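Local structure of beta-N-acetylhexosaminidase (Beutenbergia cavernae, 5BU9) at residues Ile286-Glu290 with Phe322-Val326. The protein probably hydrolyses terminal non-reducing N-acetyl-D-hexosamine residues in N-acetyl-beta-D-hexosaminides, as a member of glycosyl hydrolase family 3. Numbering follows the deposited sequence.
Sequences ILAIE and FAAIV
This is a helix-helix contact in the TIM-barrel domain of a family 3 glycoside hydrolase. Helix 281-291 lies between strands 264-267 and 296-298 in sequence. It meets the C-terminal helix 320-336. Both segments are regular alpha-helix: E290 N donates a hydrogen bond to I286 O (2.9 Å) and V326 N to F322 O (2.8 Å). The local axes cross at 72° and come within 10.4 Å. The CA atoms of I289 and V326 are 7.2 Å apart, and those of E290 and I325 are 6.9 Å apart. The contact is mainly apolar and buries 262 Å².

F322 reaches across with chi1 t and chi2 76°. Its CB starts out sideways, but the ring end approaches the other helix. F322 CE1 lies 3.7 Å from I289 CG2 and 4.0 Å from I286 CG2. E290 lies at the ring edge, its aliphatic CG 3.7 Å from F322 CD1. I286 O is also at this edge, 3.9 Å from F322 CE1. V312 and K315 of helix 305-318 touch the F322 side chain too.

One turn on from F322, I325 points toward helix 281-291 in the m, t rotamer. I289 points back with the same rotamer. Their CG2 methyls meet at 3.7 Å, and I325 CG2 also sits 3.5 Å from I289 O. V326 follows, with its CA-to-CB bond sideways to the other helix. L14 packs on both V326 and I289. V326 CG2 makes a looser contact with I289 CG2, at 4.3 Å.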
# COMPACT_ATOMS: atom_id res chain seq x y z
N ILE A 286 -10.82 -8.86 8.46
CA ILE A 286 -10.98 -8.80 9.90
C ILE A 286 -9.63 -9.00 10.59
O ILE A 286 -9.28 -8.22 11.49
CB ILE A 286 -12.01 -9.83 10.38
CG1 ILE A 286 -13.41 -9.33 10.02
CG2 ILE A 286 -11.93 -10.02 11.90
CD1 ILE A 286 -14.47 -10.40 10.08
N LEU A 287 -8.86 -10.00 10.17
CA LEU A 287 -7.55 -10.25 10.78
C LEU A 287 -6.59 -9.07 10.54
O LEU A 287 -5.84 -8.70 11.45
CB LEU A 287 -6.92 -11.55 10.26
CG LEU A 287 -7.64 -12.85 10.67
CD1 LEU A 287 -7.06 -13.98 9.89
CD2 LEU A 287 -7.52 -13.17 12.14
N ALA A 288 -6.60 -8.49 9.34
CA ALA A 288 -5.73 -7.35 9.05
C ALA A 288 -6.03 -6.19 10.04
O ALA A 288 -5.15 -5.66 10.70
CB ALA A 288 -5.92 -6.90 7.58
N ILE A 289 -7.31 -5.82 10.12
CA ILE A 289 -7.76 -4.76 10.97
C ILE A 289 -7.42 -5.05 12.45
O ILE A 289 -6.86 -4.20 13.15
CB ILE A 289 -9.25 -4.53 10.74
CG1 ILE A 289 -9.44 -3.95 9.36
CG2 ILE A 289 -9.84 -3.59 11.82
CD1 ILE A 289 -10.91 -3.91 8.93
N GLU A 290 -7.68 -6.26 12.91
CA GLU A 290 -7.37 -6.59 14.31
C GLU A 290 -5.89 -6.46 14.61
O GLU A 290 -5.52 -6.16 15.74
CB GLU A 290 -7.84 -8.01 14.69
CG GLU A 290 -9.34 -8.14 14.78
CD GLU A 290 -9.79 -9.55 15.18
OE1 GLU A 290 -9.09 -10.54 14.84
OE2 GLU A 290 -10.83 -9.68 15.85
N PHE A 322 -13.88 -4.92 18.57
CA PHE A 322 -13.55 -4.75 17.16
C PHE A 322 -14.08 -3.39 16.66
O PHE A 322 -13.44 -2.73 15.86
CB PHE A 322 -14.14 -5.90 16.33
CG PHE A 322 -13.77 -5.86 14.87
CD1 PHE A 322 -12.50 -6.24 14.45
CD2 PHE A 322 -14.69 -5.44 13.92
CE1 PHE A 322 -12.15 -6.20 13.09
CE2 PHE A 322 -14.35 -5.39 12.57
CZ PHE A 322 -13.07 -5.75 12.16
N ALA A 323 -15.26 -3.00 17.12
CA ALA A 323 -15.81 -1.68 16.82
C ALA A 323 -14.84 -0.57 17.22
O ALA A 323 -14.68 0.39 16.46
CB ALA A 323 -17.19 -1.46 17.53
N ALA A 324 -14.20 -0.70 18.38
CA ALA A 324 -13.32 0.35 18.87
C ALA A 324 -12.06 0.37 18.00
O ALA A 324 -11.54 1.44 17.66
CB ALA A 324 -12.97 0.16 20.37
N ILE A 325 -11.61 -0.81 17.59
CA ILE A 325 -10.47 -0.92 16.68
C ILE A 325 -10.77 -0.27 15.32
O ILE A 325 -9.95 0.51 14.80
CB ILE A 325 -10.04 -2.40 16.54
CG1 ILE A 325 -9.38 -2.86 17.87
CG2 ILE A 325 -9.09 -2.59 15.32
CD1 ILE A 325 -9.13 -4.38 17.95
N VAL A 326 -11.92 -0.59 14.77
CA VAL A 326 -12.41 0.05 13.55
C VAL A 326 -12.44 1.56 13.67
O VAL A 326 -11.97 2.26 12.79
CB VAL A 326 -13.80 -0.49 13.20
CG1 VAL A 326 -14.51 0.42 12.21
CG2 VAL A 326 -13.66 -1.90 12.61